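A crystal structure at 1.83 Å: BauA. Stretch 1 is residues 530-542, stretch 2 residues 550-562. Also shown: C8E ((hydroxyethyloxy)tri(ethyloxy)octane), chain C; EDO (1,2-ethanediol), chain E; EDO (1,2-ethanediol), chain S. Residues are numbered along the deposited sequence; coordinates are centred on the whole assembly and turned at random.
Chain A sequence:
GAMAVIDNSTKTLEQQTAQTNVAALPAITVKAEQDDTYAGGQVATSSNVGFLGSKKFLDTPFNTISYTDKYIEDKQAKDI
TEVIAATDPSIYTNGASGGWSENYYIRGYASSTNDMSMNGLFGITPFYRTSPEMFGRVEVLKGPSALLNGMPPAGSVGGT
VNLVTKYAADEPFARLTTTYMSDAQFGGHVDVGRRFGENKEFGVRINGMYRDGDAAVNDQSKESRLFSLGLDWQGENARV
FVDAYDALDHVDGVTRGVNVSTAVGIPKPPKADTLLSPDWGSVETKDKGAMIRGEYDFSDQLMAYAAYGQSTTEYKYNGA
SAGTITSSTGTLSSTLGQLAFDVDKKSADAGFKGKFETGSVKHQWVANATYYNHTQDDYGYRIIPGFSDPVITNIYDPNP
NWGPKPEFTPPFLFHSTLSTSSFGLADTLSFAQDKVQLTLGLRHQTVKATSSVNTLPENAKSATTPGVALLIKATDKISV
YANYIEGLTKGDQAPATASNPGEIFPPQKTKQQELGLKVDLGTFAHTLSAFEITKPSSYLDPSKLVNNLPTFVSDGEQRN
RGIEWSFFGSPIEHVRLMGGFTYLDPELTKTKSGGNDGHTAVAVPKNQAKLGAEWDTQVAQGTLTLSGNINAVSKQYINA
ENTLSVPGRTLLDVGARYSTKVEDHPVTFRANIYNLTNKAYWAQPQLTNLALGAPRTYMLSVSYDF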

ATOM      1  N   ALA A 530      17.758 -30.744  18.365  1.00 28.35           N
ATOM      2  CA  ALA A 530      19.112 -30.368  18.095  1.00 28.13           C
ATOM      3  C   ALA A 530      19.733 -31.444  17.204  1.00 28.62           C
ATOM      4  O   ALA A 530      19.474 -32.633  17.380  1.00 28.56           O
ATOM      5  N   PHE A 531      20.543 -31.021  16.239  1.00 27.03           N
ATOM      6  CA  PHE A 531      21.093 -31.951  15.291  1.00 26.28           C
ATOM      7  C   PHE A 531      22.498 -31.515  14.897  1.00 24.23           C
ATOM      8  O   PHE A 531      22.856 -30.353  14.968  1.00 23.44           O
ATOM      9  N   GLU A 532      23.277 -32.500  14.457  1.00 26.32           N
ATOM     10  CA  GLU A 532      24.516 -32.275  13.764  1.00 27.35           C
ATOM     11  C   GLU A 532      24.519 -33.178  12.533  1.00 27.91           C
ATOM     12  O   GLU A 532      24.261 -34.386  12.639  1.00 25.47           O
ATOM     13  N   ILE A 533      24.718 -32.563  11.363  1.00 23.75           N
ATOM     14  CA  ILE A 533      24.703 -33.309  10.115  1.00 25.65           C
ATOM     15  C   ILE A 533      25.996 -32.967   9.374  1.00 27.92           C
ATOM     16  O   ILE A 533      26.170 -31.798   8.999  1.00 31.10           O
ATOM     17  N   THR A 534      26.765 -33.994   9.007  1.00 23.63           N
ATOM     18  CA  THR A 534      27.949 -33.815   8.180  1.00 25.50           C
ATOM     19  C   THR A 534      27.667 -34.325   6.776  1.00 24.61           C
ATOM     20  O   THR A 534      27.182 -35.432   6.600  1.00 27.62           O
ATOM     21  N   LYS A 535      28.098 -33.543   5.777  1.00 24.33           N
ATOM     22  CA  LYS A 535      27.910 -33.915   4.384  1.00 22.47           C
ATOM     23  C   LYS A 535      29.259 -33.842   3.675  1.00 26.00           C
ATOM     24  O   LYS A 535      29.903 -32.791   3.636  1.00 24.20           O
ATOM     25  N   PRO A 536      29.692 -34.939   3.033  1.00 25.55           N
ATOM     26  CA  PRO A 536      30.983 -34.931   2.347  1.00 26.29           C
ATOM     27  C   PRO A 536      30.901 -34.268   0.963  1.00 26.15           C
ATOM     28  O   PRO A 536      29.831 -34.219   0.354  1.00 27.35           O
ATOM     29  N   SER A 537      32.060 -33.803   0.468  1.00 25.15           N
ATOM     30  CA  SER A 537      32.196 -33.360  -0.894  1.00 25.96           C
ATOM     31  C   SER A 537      33.564 -33.818  -1.414  1.00 24.75           C
ATOM     32  O   SER A 537      34.462 -34.156  -0.654  1.00 26.90           O
ATOM     33  N   SER A 538      33.669 -33.841  -2.738  1.00 29.41           N
ATOM     34  CA  SER A 538      34.844 -34.376  -3.426  1.00 31.25           C
ATOM     35  C   SER A 538      35.497 -33.259  -4.247  1.00 38.15           C
ATOM     36  O   SER A 538      34.804 -32.404  -4.746  1.00 32.90           O
ATOM     37  N   TYR A 539      36.823 -33.303  -4.393  1.00 32.81           N
ATOM     38  CA  TYR A 539      37.535 -32.331  -5.217  1.00 40.60           C
ATOM     39  C   TYR A 539      38.939 -32.849  -5.566  1.00 40.67           C
ATOM     40  O   TYR A 539      39.453 -33.764  -4.938  1.00 33.28           O
ATOM     41  N   LEU A 540      39.576 -32.168  -6.518  1.00 37.42           N
ATOM     42  CA  LEU A 540      40.954 -32.409  -6.932  1.00 41.16           C
ATOM     43  C   LEU A 540      41.906 -31.685  -5.981  1.00 43.24           C
ATOM     44  O   LEU A 540      41.801 -30.483  -5.828  1.00 49.44           O
ATOM     45  N   ASP A 541      42.710 -32.448  -5.225  1.00 40.60           N
ATOM     46  CA  ASP A 541      43.613 -31.942  -4.199  1.00 42.28           C
ATOM     47  C   ASP A 541      45.046 -31.813  -4.742  1.00 58.89           C
ATOM     48  O   ASP A 541      45.775 -32.801  -4.839  1.00 44.29           O
ATOM     49  N   PRO A 542      45.565 -30.581  -4.963  1.00 60.20           N
ATOM     50  CA  PRO A 542      46.911 -30.417  -5.520  1.00 55.19           C
ATOM     51  C   PRO A 542      48.040 -30.670  -4.507  1.00 50.33           C
ATOM     52  O   PRO A 542      49.195 -30.831  -4.905  1.00 62.33           O
ATOM     53  N   PRO A 550      47.869 -34.360  -9.098  1.00 36.84           N
ATOM     54  CA  PRO A 550      46.869 -34.117  -8.055  1.00 36.83           C
ATOM     55  C   PRO A 550      45.898 -35.311  -7.963  1.00 31.21           C
ATOM     56  O   PRO A 550      45.616 -35.945  -8.971  1.00 36.80           O
ATOM     57  N   THR A 551      45.408 -35.587  -6.751  1.00 33.38           N
ATOM     58  CA  THR A 551      44.543 -36.722  -6.490  1.00 32.98           C
ATOM     59  C   THR A 551      43.120 -36.238  -6.159  1.00 36.95           C
ATOM     60  O   THR A 551      42.941 -35.316  -5.376  1.00 37.04           O
ATOM     61  N   PHE A 552      42.128 -36.862  -6.789  1.00 33.38           N
ATOM     62  CA  PHE A 552      40.705 -36.616  -6.523  1.00 35.61           C
ATOM     63  C   PHE A 552      40.294 -37.331  -5.231  1.00 36.51           C
ATOM     64  O   PHE A 552      40.524 -38.545  -5.082  1.00 32.49           O
ATOM     65  N   VAL A 553      39.794 -36.555  -4.259  1.00 28.74           N
ATOM     66  CA  VAL A 553      39.540 -37.049  -2.910  1.00 31.60           C
ATOM     67  C   VAL A 553      38.103 -36.719  -2.489  1.00 35.34           C
ATOM     68  O   VAL A 553      37.490 -35.813  -3.031  1.00 32.03           O
ATOM     69  N   SER A 554      37.597 -37.477  -1.505  1.00 28.80           N
ATOM     70  CA  SER A 554      36.237 -37.318  -0.962  1.00 27.50           C
ATOM     71  C   SER A 554      36.335 -36.768   0.462  1.00 30.97           C
ATOM     72  O   SER A 554      35.469 -37.030   1.267  1.00 50.34           O
ATOM     73  N   ASP A 555      37.307 -35.872   0.662  1.00 32.87           N
ATOM     74  CA  ASP A 555      37.771 -35.334   1.940  1.00 45.18           C
ATOM     75  C   ASP A 555      36.996 -34.071   2.356  1.00 32.72           C
ATOM     76  O   ASP A 555      37.226 -33.554   3.438  1.00 35.08           O
ATOM     77  N   GLY A 556      36.245 -33.461   1.443  1.00 29.14           N
ATOM     78  CA  GLY A 556      35.578 -32.205   1.790  1.00 29.44           C
ATOM     79  C   GLY A 556      34.459 -32.467   2.786  1.00 27.78           C
ATOM     80  O   GLY A 556      33.905 -33.565   2.831  1.00 26.16           O
ATOM     81  N   GLU A 557      34.079 -31.440   3.544  1.00 26.85           N
ATOM     82  CA  GLU A 557      33.004 -31.597   4.483  1.00 25.18           C
ATOM     83  C   GLU A 557      32.317 -30.260   4.755  1.00 25.06           C
ATOM     84  O   GLU A 557      32.979 -29.244   4.995  1.00 25.10           O
ATOM     85  N   GLN A 558      30.991 -30.348   4.903  1.00 23.83           N
ATOM     86  CA  GLN A 558      30.181 -29.315   5.512  1.00 24.50           C
ATOM     87  C   GLN A 558      29.510 -29.939   6.744  1.00 23.65           C
ATOM     88  O   GLN A 558      29.066 -31.091   6.702  1.00 27.24           O
ATOM     89  N   ARG A 559      29.468 -29.180   7.828  1.00 22.04           N
ATOM     90  CA  ARG A 559      28.856 -29.608   9.065  1.00 24.92           C
ATOM     91  C   ARG A 559      27.812 -28.579   9.492  1.00 23.49           C
ATOM     92  O   ARG A 559      28.151 -27.440   9.777  1.00 26.77           O
ATOM     93  N   ASN A 560      26.554 -29.018   9.525  1.00 23.03           N
ATOM     94  CA  ASN A 560      25.438 -28.190   9.960  1.00 24.68           C
ATOM     95  C   ASN A 560      24.997 -28.636  11.358  1.00 24.27           C
ATOM     96  O   ASN A 560      24.545 -29.765  11.547  1.00 25.81           O
ATOM     97  N   ARG A 561      25.144 -27.727  12.316  1.00 23.07           N
ATOM     98  CA  ARG A 561      24.643 -27.907  13.640  1.00 26.91           C
ATOM     99  C   ARG A 561      23.464 -26.959  13.822  1.00 27.57           C
ATOM    100  O   ARG A 561      23.547 -25.788  13.461  1.00 30.28           O
ATOM    101  N   GLY A 562      22.398 -27.452  14.445  1.00 27.49           N
ATOM    102  CA  GLY A 562      21.224 -26.637  14.570  1.00 28.50           C
ATOM    103  C   GLY A 562      20.417 -26.951  15.811  1.00 28.65           C
ATOM    104  O   GLY A 562      20.469 -28.059  16.358  1.00 26.29           O
TER

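Neighbouring antiparallel strands show a simple rule of packing: where one strand carries a large side chain, the other often leaves a hollow for it. Two stretches of BauA, residues 530-542 and 550-562, largely paired as antiparallel strands, illustrate the rule well. Antiparallel backbone pairing sets the frame, broken by a one-residue bulge between Ser-537 and Tyr-539; away from it most side chains alternate between the two faces of the sheet, so bumps on one strand meet hollows on the other within the same face.

The clearest hollow is at Gly-562. Opposite it, Phe-531 adopts chi1 p, which swings the ring back across the neighbouring strand until Gly-562 CA lies over one face, 3.8 Å from the ring centroid in a CH-pi contact. The fit depends on the absent side chain: a CB on Gly-562 would fall 2.3 Å from Phe-531 CZ, a clash. The same ring reaches along the strand to Asn-560, with CE1 4.4 Å from its CB. On this face too, Gln-558 and Asn-560 join side by side, Gln-558 NE2 donating to Asn-560 OD1 at 2.9 Å.

A second glycine plays a similar part near the bulge. Tyr-539, again chi1 p, lays its ring over the other strand, with CE2 3.6 Å from Gly-556 N, while Val-553 CG2 sits over one ring face, 4.2 Å from the centroid. A CB on Gly-556 would lie only 2.1 Å from Ser-537 OG and 3.3 Å from Tyr-539 CE2, so the hollow is shared by two residues. The valine methyl also meets Asp-541, its CG2 lying 3.9 Å from Asp-541 CB. Beyond the ring, one water ties the polar ends together: it donates to Asp-541 OD2 at 2.7 Å and Asp-555 OD2 at 2.6 Å, and makes a weak bond of 3.3 Å with Tyr-539 OH.

The other face carries a different relief. Leu-540 (chi1 t, chi2 p) is the bump between Pro-550 and Phe-552, placing CG 4.0 Å from Pro-550 CB and CD1 4.2 Å from Phe-552 CB. The phenylalanine, chi1 t, extends its ring along the first strand, where CD1 approaches Tyr-539 C at 3.5 Å and CZ approaches Ser-538 CB at 3.8 Å.

Farther along this face, long polar chains replace the apolar knobs. Glu-532, extended through chi1 t and chi2 t, meets Arg-561 (chi1 m) in a salt bridge, Arg-561 NE donating to Glu-532 OE1 at 2.7 Å near the guanidinium plane. Arg-559 runs alongside, its CG 3.9 Å from Thr-534 CG2, and a water weakly bridges its NH2 (3.3 Å) to Glu-532 OE2 (3.4 Å).

Bound molecules occupy some remaining gaps. One ethanediol donates from O2 to Glu-532 OE2 at 2.8 Å; another places O1 2.5 Å from Ser-537 OG in a hydrogen bond. The detergent's octyl chain passes Arg-561, its C2 3.8 Å from Arg-561 CB.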

ATOM      1  CB  ALA A 530      19.869 -30.209  19.380  1.00 32.60           C
ATOM      2  CB  PHE A 531      20.193 -32.063  14.055  1.00 28.01           C
ATOM      3  CG  PHE A 531      20.070 -30.784  13.263  1.00 27.12           C
ATOM      4  CD1 PHE A 531      21.028 -30.421  12.332  1.00 28.51           C
ATOM      5  CD2 PHE A 531      18.974 -29.956  13.431  1.00 27.35           C
ATOM      6  CE1 PHE A 531      20.899 -29.249  11.598  1.00 28.47           C
ATOM      7  CE2 PHE A 531      18.849 -28.785  12.704  1.00 28.19           C
ATOM      8  CZ  PHE A 531      19.802 -28.443  11.770  1.00 28.97           C
ATOM      9  CB  GLU A 532      25.729 -32.571  14.651  1.00 27.09           C
ATOM     10  CG  GLU A 532      27.038 -32.491  13.895  1.00 31.08           C
ATOM     11  CD  GLU A 532      28.281 -32.701  14.750  1.00 37.23           C
ATOM     12  OE1 GLU A 532      28.571 -31.830  15.587  1.00 35.43           O
ATOM     13  OE2 GLU A 532      28.899 -33.755  14.615  1.00 45.55           O
ATOM     14  CB  ILE A 533      23.492 -32.944   9.245  1.00 24.02           C
ATOM     15  CG1 ILE A 533      22.157 -33.210   9.942  1.00 27.82           C
ATOM     16  CG2 ILE A 533      23.573 -33.655   7.902  1.00 24.91           C
ATOM     17  CD1 ILE A 533      20.982 -32.482   9.312  1.00 29.34           C
ATOM     18  CB  THR A 534      29.188 -34.492   8.791  1.00 28.88           C
ATOM     19  OG1 THR A 534      28.905 -35.881   8.955  1.00 29.59           O
ATOM     20  CG2 THR A 534      29.569 -33.871  10.115  1.00 29.86           C
ATOM     21  CB  LYS A 535      26.911 -32.992   3.678  1.00 23.27           C
ATOM     22  CG  LYS A 535      26.653 -33.343   2.218  1.00 24.98           C
ATOM     23  CD  LYS A 535      25.597 -32.441   1.525  1.00 25.63           C
ATOM     24  CE  LYS A 535      24.946 -33.066   0.317  1.00 27.05           C
ATOM     25  NZ  LYS A 535      25.891 -33.269  -0.809  1.00 30.74           N
ATOM     26  CB  PRO A 536      31.360 -36.416   2.218  1.00 28.19           C
ATOM     27  CG  PRO A 536      30.046 -37.156   2.303  1.00 34.05           C
ATOM     28  CD  PRO A 536      29.086 -36.275   3.097  1.00 27.98           C
ATOM     29  CB  SER A 537      32.040 -31.843  -1.018  1.00 27.22           C
ATOM     30  OG  SER A 537      33.093 -31.181  -0.320  1.00 28.58           O
ATOM     31  CB  SER A 538      34.448 -35.541  -4.284  1.00 33.50           C
ATOM     32  OG  SER A 538      33.985 -36.636  -3.497  1.00 30.90           O
ATOM     33  CB  TYR A 539      37.601 -30.991  -4.480  1.00 33.58           C
ATOM     34  CG  TYR A 539      38.221 -31.072  -3.114  1.00 35.19           C
ATOM     35  CD1 TYR A 539      39.596 -31.052  -2.977  1.00 37.54           C
ATOM     36  CD2 TYR A 539      37.465 -31.102  -1.956  1.00 47.95           C
ATOM     37  CE1 TYR A 539      40.209 -31.205  -1.751  1.00 45.57           C
ATOM     38  CE2 TYR A 539      38.066 -31.208  -0.710  1.00 49.90           C
ATOM     39  CZ  TYR A 539      39.443 -31.278  -0.607  1.00 49.03           C
ATOM     40  OH  TYR A 539      40.093 -31.404   0.589  1.00 56.95           O
ATOM     41  CB  LEU A 540      41.064 -31.892  -8.368  1.00 44.19           C
ATOM     42  CG  LEU A 540      42.235 -32.401  -9.198  1.00 51.67           C
ATOM     43  CD1 LEU A 540      42.328 -33.924  -9.155  1.00 43.11           C
ATOM     44  CD2 LEU A 540      42.108 -31.916 -10.641  1.00 52.12           C
ATOM     45  CB  ASP A 541      43.565 -32.845  -2.962  1.00 43.33           C
ATOM     46  CG  ASP A 541      44.387 -32.335  -1.788  1.00 57.63           C
ATOM     47  OD1 ASP A 541      45.036 -31.279  -1.943  1.00 56.09           O
ATOM     48  OD2 ASP A 541      44.448 -33.043  -0.760  1.00 53.22           O
ATOM     49  CB  PRO A 542      46.918 -28.967  -6.033  1.00 53.64           C
ATOM     50  CG  PRO A 542      45.883 -28.268  -5.186  1.00 56.12           C
ATOM     51  CD  PRO A 542      44.819 -29.313  -4.918  1.00 58.41           C
ATOM     52  CB  PRO A 550      46.127 -32.864  -8.575  1.00 41.47           C
ATOM     53  CG  PRO A 550      46.177 -33.041 -10.096  1.00 37.83           C
ATOM     54  CD  PRO A 550      47.547 -33.645 -10.350  1.00 38.22           C
ATOM     55  CB  THR A 551      45.128 -37.571  -5.357  1.00 38.07           C
ATOM     56  OG1 THR A 551      46.486 -37.875  -5.703  1.00 38.41           O
ATOM     57  CG2 THR A 551      44.330 -38.834  -5.096  1.00 39.18           C
ATOM     58  CB  PHE A 552      39.878 -37.065  -7.719  1.00 32.14           C
ATOM     59  CG  PHE A 552      38.456 -36.559  -7.745  1.00 34.17           C
ATOM     60  CD1 PHE A 552      38.188 -35.219  -7.987  1.00 33.80           C
ATOM     61  CD2 PHE A 552      37.386 -37.420  -7.530  1.00 35.53           C
ATOM     62  CE1 PHE A 552      36.886 -34.755  -8.020  1.00 34.35           C
ATOM     63  CE2 PHE A 552      36.077 -36.955  -7.570  1.00 35.19           C
ATOM     64  CZ  PHE A 552      35.829 -35.623  -7.824  1.00 39.02           C
ATOM     65  CB  VAL A 553      40.554 -36.495  -1.893  1.00 33.62           C
ATOM     66  CG1 VAL A 553      41.952 -37.010  -2.165  1.00 37.80           C
ATOM     67  CG2 VAL A 553      40.536 -34.973  -1.822  1.00 39.22           C
ATOM     68  CB  SER A 554      35.494 -38.629  -1.018  1.00 31.83           C
ATOM     69  OG  SER A 554      36.204 -39.618  -0.282  1.00 31.47           O
ATOM     70  CB  ASP A 555      39.241 -34.889   1.850  1.00 39.68           C
ATOM     71  CG  ASP A 555      40.235 -36.027   1.810  1.00 52.37           C
ATOM     72  OD1 ASP A 555      39.800 -37.170   2.010  1.00 50.26           O
ATOM     73  OD2 ASP A 555      41.409 -35.766   1.457  1.00 59.30           O
ATOM     74  CB  GLU A 557      33.532 -32.183   5.786  1.00 28.03           C
ATOM     75  CG  GLU A 557      32.428 -32.487   6.787  1.00 30.96           C
ATOM     76  CD  GLU A 557      32.957 -33.085   8.079  1.00 36.70           C
ATOM     77  OE1 GLU A 557      33.375 -32.307   8.988  1.00 36.06           O
ATOM     78  OE2 GLU A 557      32.898 -34.318   8.182  1.00 35.28           O
ATOM     79  CB  GLN A 558      29.142 -28.811   4.515  1.00 23.01           C
ATOM     80  CG  GLN A 558      28.209 -27.743   5.101  1.00 25.40           C
ATOM     81  CD  GLN A 558      27.322 -27.074   4.074  1.00 25.28           C
ATOM     82  OE1 GLN A 558      27.647 -27.013   2.894  1.00 25.47           O
ATOM     83  NE2 GLN A 558      26.154 -26.620   4.505  1.00 23.18           N
ATOM     84  CB  ARG A 559      29.898 -29.718  10.184  1.00 27.42           C
ATOM     85  CG  ARG A 559      29.336 -30.273  11.485  1.00 27.01           C
ATOM     86  CD  ARG A 559      30.393 -30.324  12.588  1.00 30.07           C
ATOM     87  NE  ARG A 559      30.882 -29.002  12.952  1.00 31.02           N
ATOM     88  CZ  ARG A 559      32.130 -28.741  13.350  1.00 43.47           C
ATOM     89  NH1 ARG A 559      32.514 -27.498  13.578  1.00 40.49           N
ATOM     90  NH2 ARG A 559      32.985 -29.726  13.545  1.00 40.55           N
ATOM     91  CB  ASN A 560      24.253 -28.280   8.994  1.00 24.29           C
ATOM     92  CG  ASN A 560      24.452 -27.564   7.682  1.00 25.89           C
ATOM     93  OD1 ASN A 560      25.582 -27.244   7.305  1.00 25.07           O
ATOM     94  ND2 ASN A 560      23.365 -27.426   6.923  1.00 23.41           N
ATOM     95  CB  ARG A 561      25.712 -27.590  14.690  1.00 29.32           C
ATOM     96  CG  ARG A 561      26.849 -28.596  14.761  1.00 31.60           C
ATOM     97  CD  ARG A 561      28.011 -28.089  15.619  1.00 34.10           C
ATOM     98  NE  ARG A 561      28.956 -29.171  15.864  1.00 42.28           N
ATOM     99  CZ  ARG A 561      30.206 -29.028  16.318  1.00 49.16           C
ATOM    100  NH1 ARG A 561      30.682 -27.836  16.622  1.00 42.31           N
ATOM    101  NH2 ARG A 561      30.958 -30.098  16.499  1.00 44.27           N
TER
HETATM  102  C1  C8E C 830      24.191 -24.710  18.000  1.00 63.96           C
HETATM  103  C2  C8E C 830      23.775 -26.120  17.631  1.00 62.74           C
HETATM  104  C3  C8E C 830      23.915 -27.112  18.784  1.00 63.03           C
HETATM  105  C4  C8E C 830      23.972 -28.561  18.310  1.00 52.66           C
HETATM  106  C5  C8E C 830      25.208 -29.254  18.868  1.00 63.19           C
HETATM  107  C6  C8E C 830      25.262 -30.713  18.438  1.00 68.72           C
HETATM  108  C7  C8E C 830      23.905 -31.403  18.583  1.00 64.97           C
HETATM  109  C8  C8E C 830      24.053 -32.919  18.501  1.00 63.00           C
HETATM  110  O9  C8E C 830      22.847 -33.528  18.946  1.00 55.86           O
HETATM  111  C10 C8E C 830      22.867 -34.950  18.771  1.00 61.03           C
HETATM  112  C11 C8E C 830      23.165 -35.681  20.089  1.00 87.77           C
HETATM  113  O12 C8E C 830      23.066 -37.109  19.928  1.00 92.53           O
HETATM  114  C13 C8E C 830      22.821 -37.827  21.142  1.00 72.16           C
HETATM  115  C14 C8E C 830      22.245 -39.197  20.809  1.00 73.75           C
HETATM  116  O15 C8E C 830      22.372 -39.490  19.409  1.00 70.54           O
HETATM  117  C16 C8E C 830      23.215 -40.622  19.154  1.00 75.86           C
HETATM  118  C17 C8E C 830      22.507 -41.680  18.314  1.00 63.16           C
HETATM  119  O18 C8E C 830      21.411 -42.278  19.025  1.00 63.87           O
HETATM  120  C19 C8E C 830      21.767 -43.507  19.665  1.00 73.15           C
HETATM  121  C20 C8E C 830      20.506 -44.234  20.100  1.00 64.51           C
HETATM  122  O21 C8E C 830      19.454 -43.694  19.298  1.00 60.24           O
HETATM  123  C1  EDO E 802      31.763 -28.480   1.246  1.00 41.73           C
HETATM  124  O1  EDO E 802      31.829 -29.889   1.455  1.00 38.51           O
HETATM  125  C2  EDO E 802      33.040 -27.915   1.848  1.00 38.55           C
HETATM  126  O2  EDO E 802      34.124 -28.266   0.986  1.00 49.86           O
HETATM  127  C1  EDO S 816      26.838 -37.630  12.707  1.00 43.62           C
HETATM  128  O1  EDO S 816      27.770 -38.491  13.365  1.00 45.12           O
HETATM  129  C2  EDO S 816      27.110 -36.236  13.192  1.00 40.90           C
HETATM  130  O2  EDO S 816      28.479 -35.948  12.893  1.00 51.86           O
HETATM  131  O   HOH W   1      32.127 -32.890  14.165  1.00 55.84           O
HETATM  132  O   HOH W   2      42.629 -33.508   1.149  1.00 60.95           O